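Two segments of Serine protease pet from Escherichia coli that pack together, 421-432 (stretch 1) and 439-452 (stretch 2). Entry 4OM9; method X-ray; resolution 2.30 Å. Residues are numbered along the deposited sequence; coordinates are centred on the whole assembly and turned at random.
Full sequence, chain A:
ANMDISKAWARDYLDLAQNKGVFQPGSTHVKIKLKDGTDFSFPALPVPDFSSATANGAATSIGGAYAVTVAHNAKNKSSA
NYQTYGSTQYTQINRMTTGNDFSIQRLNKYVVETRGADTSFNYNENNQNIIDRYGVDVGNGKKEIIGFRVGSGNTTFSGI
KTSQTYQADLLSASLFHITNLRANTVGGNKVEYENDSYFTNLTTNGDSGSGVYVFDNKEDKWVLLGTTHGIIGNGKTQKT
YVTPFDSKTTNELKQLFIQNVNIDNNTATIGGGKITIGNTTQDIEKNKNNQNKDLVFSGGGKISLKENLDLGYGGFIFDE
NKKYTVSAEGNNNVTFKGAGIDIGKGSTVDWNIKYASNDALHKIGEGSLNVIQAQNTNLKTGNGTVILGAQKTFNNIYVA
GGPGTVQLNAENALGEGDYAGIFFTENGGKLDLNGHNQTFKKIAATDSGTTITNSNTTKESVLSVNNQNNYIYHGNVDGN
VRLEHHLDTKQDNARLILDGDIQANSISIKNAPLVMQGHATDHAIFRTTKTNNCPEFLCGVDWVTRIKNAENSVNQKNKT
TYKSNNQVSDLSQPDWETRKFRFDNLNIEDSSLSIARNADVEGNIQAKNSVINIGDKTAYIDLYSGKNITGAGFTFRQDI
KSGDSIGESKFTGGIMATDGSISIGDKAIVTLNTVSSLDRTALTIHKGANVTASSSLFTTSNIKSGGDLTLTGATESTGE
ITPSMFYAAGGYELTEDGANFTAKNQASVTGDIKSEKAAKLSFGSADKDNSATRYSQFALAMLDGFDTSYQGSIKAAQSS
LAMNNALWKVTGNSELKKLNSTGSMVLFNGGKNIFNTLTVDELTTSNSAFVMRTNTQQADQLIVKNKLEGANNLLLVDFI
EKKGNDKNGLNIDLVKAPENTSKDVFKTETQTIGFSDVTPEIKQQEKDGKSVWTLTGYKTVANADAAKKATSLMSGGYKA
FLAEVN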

# COMPACT_ATOMS: atom_id res chain seq x y z
N GLY A 421 14.35 4.82 -21.40
CA GLY A 421 13.48 5.38 -22.41
C GLY A 421 12.02 4.98 -22.36
O GLY A 421 11.38 4.89 -23.41
N ILE A 422 11.48 4.75 -21.16
CA ILE A 422 10.06 4.50 -21.03
C ILE A 422 9.47 5.29 -19.85
O ILE A 422 10.10 5.51 -18.80
CB ILE A 422 9.76 2.98 -20.93
CG1 ILE A 422 8.25 2.72 -20.91
CG2 ILE A 422 10.50 2.33 -19.75
CD1 ILE A 422 7.84 1.31 -21.27
N PHE A 423 8.26 5.79 -20.06
CA PHE A 423 7.66 6.78 -19.19
C PHE A 423 6.20 6.44 -19.10
O PHE A 423 5.57 6.11 -20.10
CB PHE A 423 7.88 8.20 -19.74
CG PHE A 423 9.32 8.54 -19.98
CD1 PHE A 423 9.96 8.14 -21.16
CD2 PHE A 423 10.06 9.24 -19.03
CE1 PHE A 423 11.31 8.42 -21.38
CE2 PHE A 423 11.41 9.52 -19.24
CZ PHE A 423 12.03 9.12 -20.41
N PHE A 424 5.67 6.48 -17.88
CA PHE A 424 4.31 6.09 -17.61
C PHE A 424 3.60 7.26 -16.96
O PHE A 424 3.93 7.59 -15.83
CB PHE A 424 4.24 4.90 -16.65
CG PHE A 424 5.18 3.75 -16.99
CD1 PHE A 424 6.52 3.81 -16.67
CD2 PHE A 424 4.69 2.59 -17.55
CE1 PHE A 424 7.37 2.76 -16.97
CE2 PHE A 424 5.53 1.51 -17.84
CZ PHE A 424 6.87 1.60 -17.56
N THR A 425 2.67 7.92 -17.67
CA THR A 425 1.87 8.96 -17.02
C THR A 425 0.74 8.38 -16.23
O THR A 425 0.72 7.19 -15.94
CB THR A 425 1.17 9.94 -17.98
OG1 THR A 425 1.23 9.47 -19.32
CG2 THR A 425 1.70 11.35 -17.85
N GLU A 426 -0.23 9.25 -15.97
CA GLU A 426 -1.41 8.98 -15.18
C GLU A 426 -2.04 7.66 -15.60
O GLU A 426 -2.27 7.43 -16.79
CB GLU A 426 -2.42 10.14 -15.33
CG GLU A 426 -3.53 10.20 -14.27
CD GLU A 426 -4.50 11.37 -14.50
OE1 GLU A 426 -4.54 12.29 -13.65
OE2 GLU A 426 -5.23 11.38 -15.52
N ASN A 427 -2.24 6.79 -14.61
CA ASN A 427 -2.86 5.47 -14.76
C ASN A 427 -1.94 4.44 -15.40
O ASN A 427 -2.22 3.24 -15.35
CB ASN A 427 -4.18 5.57 -15.54
CG ASN A 427 -5.26 6.32 -14.77
OD1 ASN A 427 -5.35 6.24 -13.54
ND2 ASN A 427 -6.09 7.08 -15.48
N GLY A 428 -0.85 4.91 -15.99
CA GLY A 428 0.20 4.05 -16.49
C GLY A 428 -0.19 2.91 -17.42
O GLY A 428 -1.00 3.08 -18.34
N GLY A 429 0.40 1.75 -17.14
CA GLY A 429 0.22 0.54 -17.93
C GLY A 429 1.21 -0.52 -17.46
O GLY A 429 1.76 -0.40 -16.36
N LYS A 430 1.40 -1.56 -18.26
CA LYS A 430 2.22 -2.71 -17.87
C LYS A 430 3.47 -2.84 -18.72
O LYS A 430 3.40 -2.75 -19.95
CB LYS A 430 1.42 -4.01 -17.97
CG LYS A 430 0.67 -4.40 -16.70
CD LYS A 430 0.63 -5.92 -16.55
CE LYS A 430 0.16 -6.32 -15.13
NZ LYS A 430 0.50 -7.74 -14.74
N LEU A 431 4.60 -3.05 -18.05
CA LEU A 431 5.84 -3.47 -18.71
C LEU A 431 6.11 -4.94 -18.38
O LEU A 431 6.37 -5.29 -17.23
CB LEU A 431 7.04 -2.62 -18.28
CG LEU A 431 8.38 -3.15 -18.84
CD1 LEU A 431 8.35 -3.21 -20.38
CD2 LEU A 431 9.56 -2.32 -18.37
N ASP A 432 6.02 -5.79 -19.41
CA ASP A 432 6.28 -7.23 -19.27
C ASP A 432 7.68 -7.55 -19.77
O ASP A 432 7.95 -7.52 -20.99
CB ASP A 432 5.22 -8.04 -20.03
CG ASP A 432 5.41 -9.54 -19.91
OD1 ASP A 432 6.27 -10.00 -19.13
OD2 ASP A 432 4.67 -10.28 -20.59
N THR A 439 17.53 -3.19 -16.60
CA THR A 439 18.13 -2.31 -15.62
C THR A 439 17.64 -0.89 -15.79
O THR A 439 17.61 -0.38 -16.91
CB THR A 439 19.66 -2.30 -15.73
OG1 THR A 439 20.16 -3.64 -15.58
CG2 THR A 439 20.27 -1.37 -14.70
N PHE A 440 17.26 -0.27 -14.69
CA PHE A 440 16.99 1.15 -14.67
C PHE A 440 17.85 1.82 -13.61
O PHE A 440 18.00 1.31 -12.50
CB PHE A 440 15.51 1.46 -14.35
CG PHE A 440 14.50 0.74 -15.21
CD1 PHE A 440 14.18 -0.59 -14.98
CD2 PHE A 440 13.78 1.44 -16.18
CE1 PHE A 440 13.22 -1.23 -15.74
CE2 PHE A 440 12.81 0.82 -16.94
CZ PHE A 440 12.53 -0.53 -16.72
N LYS A 441 18.43 2.96 -13.95
CA LYS A 441 18.88 3.87 -12.93
C LYS A 441 17.64 4.31 -12.12
O LYS A 441 17.67 4.37 -10.89
CB LYS A 441 19.57 5.06 -13.58
CG LYS A 441 20.38 5.92 -12.66
CD LYS A 441 21.88 5.71 -12.87
CE LYS A 441 22.66 6.91 -12.33
NZ LYS A 441 22.11 7.40 -11.01
N LYS A 442 16.54 4.60 -12.84
CA LYS A 442 15.26 5.04 -12.27
C LYS A 442 14.09 4.63 -13.18
O LYS A 442 14.18 4.79 -14.40
CB LYS A 442 15.24 6.56 -12.07
CG LYS A 442 15.94 7.04 -10.81
CD LYS A 442 15.81 8.55 -10.62
CE LYS A 442 16.72 9.33 -11.56
NZ LYS A 442 16.99 10.71 -11.04
N ILE A 443 13.02 4.10 -12.60
CA ILE A 443 11.80 3.90 -13.39
C ILE A 443 10.96 5.18 -13.37
O ILE A 443 10.63 5.67 -12.29
CB ILE A 443 10.92 2.77 -12.87
CG1 ILE A 443 11.69 1.48 -12.77
CG2 ILE A 443 9.71 2.61 -13.77
CD1 ILE A 443 11.26 0.61 -11.56
N ALA A 444 10.61 5.69 -14.54
CA ALA A 444 9.82 6.92 -14.60
C ALA A 444 8.31 6.64 -14.60
O ALA A 444 7.65 6.66 -15.66
CB ALA A 444 10.21 7.73 -15.81
N ALA A 445 7.78 6.43 -13.40
CA ALA A 445 6.39 6.06 -13.18
C ALA A 445 5.76 7.14 -12.34
O ALA A 445 6.39 7.55 -11.37
CB ALA A 445 6.30 4.71 -12.49
N THR A 446 4.56 7.62 -12.69
CA THR A 446 3.93 8.66 -11.85
C THR A 446 3.06 8.07 -10.77
O THR A 446 2.89 8.69 -9.75
CB THR A 446 3.06 9.67 -12.65
OG1 THR A 446 1.92 9.02 -13.24
CG2 THR A 446 3.84 10.24 -13.73
N ASP A 447 2.51 6.89 -10.99
CA ASP A 447 1.58 6.33 -10.02
C ASP A 447 1.47 4.82 -10.07
O ASP A 447 2.01 4.16 -10.94
CB ASP A 447 0.17 6.95 -10.21
CG ASP A 447 -0.45 6.64 -11.58
OD1 ASP A 447 -0.34 5.49 -12.04
OD2 ASP A 447 -1.08 7.54 -12.19
N SER A 448 0.70 4.27 -9.14
CA SER A 448 0.59 2.84 -8.98
C SER A 448 -0.32 2.20 -10.00
O SER A 448 -0.71 1.04 -9.84
CB SER A 448 0.08 2.52 -7.58
OG SER A 448 -1.13 3.20 -7.35
N GLY A 449 -0.69 2.96 -11.03
CA GLY A 449 -1.30 2.39 -12.21
C GLY A 449 -0.27 1.61 -13.03
O GLY A 449 -0.63 0.77 -13.85
N THR A 450 1.01 1.91 -12.80
CA THR A 450 2.12 1.24 -13.47
C THR A 450 2.55 -0.05 -12.76
O THR A 450 2.72 -0.07 -11.53
CB THR A 450 3.35 2.18 -13.58
OG1 THR A 450 3.03 3.31 -14.38
CG2 THR A 450 4.54 1.45 -14.18
N THR A 451 2.72 -1.11 -13.54
CA THR A 451 3.27 -2.34 -13.01
C THR A 451 4.33 -2.89 -13.96
O THR A 451 4.18 -2.88 -15.19
CB THR A 451 2.18 -3.40 -12.79
OG1 THR A 451 1.11 -2.82 -12.03
CG2 THR A 451 2.76 -4.61 -12.03
N ILE A 452 5.43 -3.35 -13.37
CA ILE A 452 6.47 -4.06 -14.11
C ILE A 452 6.30 -5.50 -13.73
O ILE A 452 6.28 -5.83 -12.56
CB ILE A 452 7.86 -3.54 -13.77
CG1 ILE A 452 8.00 -2.09 -14.26
CG2 ILE A 452 8.94 -4.46 -14.36
CD1 ILE A 452 9.29 -1.40 -13.88
O HOH W 1 11.43 4.29 -16.95

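The two stretches run parallel where they pair. In each, a turn separates two paired segments, Phe424 beside Ala445 and Lys430-Leu431 beside Thr451-Ile452; stretch 2 also includes an earlier strand at 439-440. In the first strand pair, Phe424 N donates to Ala444 O (3.0 Å) and Thr446 N to Phe424 O (3.2 Å), one residue reaching to both sides of Ala445 as parallel pairing requires. Just before it a water bridges the gap, donating to Ile422 O (2.6 Å) and accepting from Ala444 N (2.9 Å). Beyond the turns, Thr451 plays the same part, its N bonding to Gly429 O (3.1 Å) and its O receiving Leu431 N (2.9 Å).

The turns are joined by Asp447. With chi1 at 63° (p), its carboxylate lies where OD2 accepts Asn427 N (2.8 Å) while OD1 accepts Gly449 N (2.7 Å) in its own turn; a short acid with two acceptor oxygens suits both tasks. Asn427 supplies the positive phi (75°) of the type II turn; Gly428, which closes it, suits glycine because its own phi is positive and a CB on it would lie 2.3 Å from Thr450 OG1. At Gly449 the backbone angles are ordinary, and the case for glycine is steric: a CB there would lie 2.3 Å from Asn427 O.

Phe424 adopts chi1 -47° (m) and chi2 79°, which lays one ring face against Thr450. The methyl of Thr450, whose own chi1 is m, sits almost on the ring normal, CG2 lying 3.6 Å from the centroid of the Phe424 ring in a CH-pi contact. Ile443 CG2 adds an apolar contact with Phe424 CE1 at 4.0 Å. Phe440, also m, presents its edge to two aliphatic side chains: its CE2 lies 3.9 Å from Ile422 CG2, and its CZ 3.8 Å from Leu431 CD2, with both aliphatic residues t at chi1. The small Ala444 lets Phe423 approach closely, CB to Phe423 CD2 being 3.6 Å.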